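Local coordinates for protein probable glutathione reductase (Sinorhizobium meliloti, PDB 4DNA) that probably reduces glutathione disulfide to glutathione with NADPH, as an FAD-containing homodimer with a redox-active disulfide, at residues A[386-394]-A[404-415]. Residues are numbered along the deposited sequence; the frame is centred on the assembly and turned at random.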
loop_
_atom_site.group_PDB
_atom_site.type_symbol
_atom_site.label_atom_id
_atom_site.label_comp_id
_atom_site.label_asym_id
_atom_site.label_seq_id
_atom_site.Cartn_x
_atom_site.Cartn_y
_atom_site.Cartn_z
ATOM N N LYS A 386 17.805 -8.677 3.792
ATOM C CA LYS A 386 18.786 -7.718 3.255
ATOM C C LYS A 386 18.124 -6.809 2.229
ATOM O O LYS A 386 18.466 -6.805 1.050
ATOM C CB LYS A 386 20.031 -8.406 2.664
ATOM C CG LYS A 386 21.236 -8.382 3.576
ATOM C CD LYS A 386 21.277 -9.554 4.554
ATOM C CE LYS A 386 22.058 -10.733 3.980
ATOM N NZ LYS A 386 22.700 -11.549 5.049
ATOM N N GLU A 387 17.158 -6.041 2.707
ATOM C CA GLU A 387 16.382 -5.131 1.875
ATOM C C GLU A 387 16.397 -3.780 2.572
ATOM O O GLU A 387 16.537 -3.709 3.798
ATOM C CB GLU A 387 14.941 -5.632 1.767
ATOM C CG GLU A 387 14.310 -5.483 0.393
ATOM C CD GLU A 387 12.951 -6.180 0.286
ATOM O OE1 GLU A 387 12.478 -6.759 1.303
ATOM O OE2 GLU A 387 12.352 -6.153 -0.821
ATOM N N LYS A 388 16.270 -2.710 1.796
ATOM C CA LYS A 388 16.139 -1.374 2.374
ATOM C C LYS A 388 14.998 -0.591 1.736
ATOM O O LYS A 388 14.831 -0.580 0.521
ATOM C CB LYS A 388 17.474 -0.614 2.331
ATOM C CG LYS A 388 18.280 -0.774 3.615
ATOM C CD LYS A 388 19.755 -1.061 3.345
ATOM C CE LYS A 388 20.485 -1.444 4.633
ATOM N NZ LYS A 388 21.967 -1.576 4.473
ATOM N N THR A 389 14.179 0.034 2.560
ATOM C CA THR A 389 13.167 0.910 2.012
ATOM C C THR A 389 13.706 2.335 1.996
ATOM O O THR A 389 14.181 2.838 3.018
ATOM C CB THR A 389 11.824 0.790 2.769
ATOM O OG1 THR A 389 11.322 -0.539 2.615
ATOM C CG2 THR A 389 10.794 1.770 2.226
ATOM N N ILE A 390 13.665 2.963 0.821
ATOM C CA ILE A 390 13.952 4.383 0.722
ATOM C C ILE A 390 12.653 5.140 0.499
ATOM O O ILE A 390 11.861 4.774 -0.367
ATOM C CB ILE A 390 15.024 4.690 -0.335
ATOM C CG1 ILE A 390 16.364 4.099 0.101
ATOM C CG2 ILE A 390 15.217 6.188 -0.481
ATOM C CD1 ILE A 390 17.252 3.668 -1.047
HETATM N N MSE A 391 12.430 6.164 1.322
HETATM C CA MSE A 391 11.224 6.995 1.271
HETATM C C MSE A 391 11.624 8.437 1.311
HETATM O O MSE A 391 12.121 8.912 2.332
HETATM C CB MSE A 391 10.386 6.714 2.501
HETATM C CG MSE A 391 9.578 5.460 2.229
HETATM SE SE MSE A 391 8.119 5.287 3.541
HETATM C CE MSE A 391 7.153 3.777 2.726
ATOM N N LYS A 392 11.421 9.157 0.210
ATOM C CA LYS A 392 12.016 10.475 0.093
ATOM C C LYS A 392 11.021 11.538 -0.311
ATOM O O LYS A 392 10.372 11.417 -1.335
ATOM C CB LYS A 392 13.214 10.431 -0.860
ATOM C CG LYS A 392 13.661 11.770 -1.418
ATOM C CD LYS A 392 15.181 11.863 -1.447
ATOM C CE LYS A 392 15.689 12.912 -2.426
ATOM N NZ LYS A 392 16.128 12.341 -3.720
ATOM N N LEU A 393 10.924 12.576 0.513
ATOM C CA LEU A 393 10.055 13.716 0.266
ATOM C C LEU A 393 10.852 14.942 -0.121
ATOM O O LEU A 393 11.873 15.242 0.522
ATOM C CB LEU A 393 9.245 14.041 1.515
ATOM C CG LEU A 393 8.066 13.107 1.788
ATOM C CD1 LEU A 393 7.444 13.370 3.149
ATOM C CD2 LEU A 393 7.045 13.283 0.696
ATOM N N VAL A 394 10.390 15.656 -1.155
ATOM C CA VAL A 394 11.057 16.890 -1.608
ATOM C C VAL A 394 10.116 18.098 -1.438
ATOM O O VAL A 394 8.963 18.063 -1.896
ATOM C CB VAL A 394 11.555 16.779 -3.060
ATOM C CG1 VAL A 394 12.357 18.010 -3.436
ATOM C CG2 VAL A 394 12.396 15.525 -3.255
ATOM N N GLY A 404 7.626 16.673 -4.558
ATOM C CA GLY A 404 8.058 15.373 -5.009
ATOM C C GLY A 404 8.068 14.413 -3.845
ATOM O O GLY A 404 8.508 14.761 -2.734
ATOM N N ALA A 405 7.546 13.214 -4.106
ATOM C CA ALA A 405 7.603 12.068 -3.200
ATOM C C ALA A 405 8.019 10.836 -4.009
ATOM O O ALA A 405 7.491 10.596 -5.096
ATOM C CB ALA A 405 6.264 11.832 -2.554
ATOM N N HIS A 406 8.983 10.085 -3.467
ATOM C CA HIS A 406 9.608 8.935 -4.115
ATOM C C HIS A 406 9.813 7.825 -3.131
ATOM O O HIS A 406 10.389 8.030 -2.057
ATOM C CB HIS A 406 10.949 9.337 -4.703
ATOM C CG HIS A 406 10.923 10.667 -5.407
ATOM N ND1 HIS A 406 10.528 10.801 -6.693
ATOM C CD2 HIS A 406 11.238 11.942 -4.952
ATOM C CE1 HIS A 406 10.591 12.096 -7.040
ATOM N NE2 HIS A 406 11.030 12.794 -5.973
ATOM N N ILE A 407 9.337 6.640 -3.510
ATOM C CA ILE A 407 9.330 5.454 -2.657
ATOM C C ILE A 407 9.974 4.296 -3.386
ATOM O O ILE A 407 9.602 3.984 -4.514
ATOM C CB ILE A 407 7.893 4.991 -2.290
ATOM C CG1 ILE A 407 6.992 6.158 -1.862
ATOM C CG2 ILE A 407 7.943 3.930 -1.200
ATOM C CD1 ILE A 407 7.383 6.811 -0.550
ATOM N N LEU A 408 10.950 3.675 -2.742
ATOM C CA LEU A 408 11.496 2.419 -3.221
ATOM C C LEU A 408 11.192 1.358 -2.170
ATOM O O LEU A 408 11.634 1.467 -1.025
ATOM C CB LEU A 408 12.995 2.548 -3.443
ATOM C CG LEU A 408 13.715 1.296 -3.938
ATOM C CD1 LEU A 408 13.182 0.878 -5.298
ATOM C CD2 LEU A 408 15.215 1.550 -4.006
ATOM N N GLY A 409 10.418 0.348 -2.537
ATOM C CA GLY A 409 10.021 -0.655 -1.572
ATOM C C GLY A 409 8.610 -1.143 -1.783
ATOM O O GLY A 409 7.931 -0.742 -2.738
ATOM N N HIS A 410 8.171 -2.010 -0.875
ATOM C CA HIS A 410 6.907 -2.714 -1.006
ATOM C C HIS A 410 5.743 -1.801 -1.080
ATOM O O HIS A 410 5.523 -1.006 -0.174
ATOM C CB HIS A 410 6.730 -3.708 0.131
ATOM C CG HIS A 410 7.764 -4.804 0.124
ATOM N ND1 HIS A 410 7.656 -5.902 -0.659
ATOM C CD2 HIS A 410 8.973 -4.926 0.814
ATOM C CE1 HIS A 410 8.733 -6.692 -0.472
ATOM N NE2 HIS A 410 9.536 -6.097 0.435
ATOM N N ASP A 411 4.996 -1.915 -2.176
ATOM C CA ASP A 411 3.714 -1.214 -2.363
ATOM C C ASP A 411 3.887 0.251 -2.756
ATOM O O ASP A 411 2.942 1.050 -2.661
ATOM C CB ASP A 411 2.812 -1.349 -1.121
ATOM C CG ASP A 411 2.562 -2.803 -0.737
ATOM O OD1 ASP A 411 2.082 -3.567 -1.619
ATOM O OD2 ASP A 411 2.852 -3.168 0.436
ATOM N N ALA A 412 5.092 0.588 -3.210
ATOM C CA ALA A 412 5.389 1.936 -3.667
ATOM C C ALA A 412 4.370 2.453 -4.694
ATOM O O ALA A 412 4.081 3.648 -4.744
ATOM C CB ALA A 412 6.792 1.993 -4.230
ATOM N N GLY A 413 3.815 1.547 -5.489
ATOM C CA GLY A 413 2.787 1.901 -6.450
ATOM C C GLY A 413 1.455 2.322 -5.851
ATOM O O GLY A 413 0.872 3.318 -6.270
ATOM N N GLU A 414 0.982 1.578 -4.880
ATOM C CA GLU A 414 -0.221 1.948 -4.188
ATOM C C GLU A 414 -0.040 3.242 -3.445
ATOM O O GLU A 414 -0.948 4.017 -3.351
ATOM C CB GLU A 414 -0.675 0.839 -3.261
ATOM C CG GLU A 414 -0.945 -0.467 -3.965
ATOM C CD GLU A 414 -2.268 -0.491 -4.672
ATOM O OE1 GLU A 414 -3.040 0.448 -4.526
ATOM O OE2 GLU A 414 -2.549 -1.465 -5.363
HETATM N N MSE A 415 1.123 3.439 -2.858
HETATM C CA MSE A 415 1.442 4.660 -2.179
HETATM C C MSE A 415 1.518 5.826 -3.087
HETATM O O MSE A 415 1.071 6.918 -2.747
HETATM C CB MSE A 415 2.763 4.458 -1.497
HETATM C CG MSE A 415 2.474 3.910 -0.124
HETATM SE SE MSE A 415 4.114 3.328 0.732
HETATM C CE MSE A 415 4.676 5.047 1.402
#
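The imidazole of His410 meets the carboxylate of Glu387 at its edge: NE2 donates to OE1 over 3.1 Å. OE1 lies in the ring plane, while NE2 reaches it from the syn side but 32° out of the carboxylate plane, and the carboxylate and ring planes stand 89° apart. At the edge of the second imidazole, His406, lies the methyl CG2 of Val394, 4.1 Å from NE2. Val394 and His406 belong to the antiparallel beta hairpin of strands 389-396 and 402-408, central in the sheet of the dimerisation domain; Glu387 and His410 lie just beyond its open end. The His–carboxylate bond ties the chain leading into the first strand to the loop leaving the second. Because this bond spans the hairpin beyond its last strand pair, a leucine in place of Glu387 would probably leave His410 NE2 without its acceptor and its ring freer to turn. Between the strands, Ile390, Lys392 and Val394 form hydrogen-bonded pairs with Leu408, His406 and Gly404. On their face, Ile390 and Leu408 lie side by side, pointing the same way, against Met213 of helix 211-223. His406 ND1 bonds to Thr353, while Lys392 NZ, likewise engaged outside the hairpin, makes salt bridges to Asp210, Asp212 and Glu358. The face of Met391, Leu393, Ala405 and Ile407 is apolar; here Leu393 CD2 touches Ala405 CB at 3.6 Å. The CG of Met391, a selenomethionine, is anti to the carbonyl carbon (chi1 -82°), which brings it alongside the crossing Ile407 side chain, 3.8 Å from that residue's CD1.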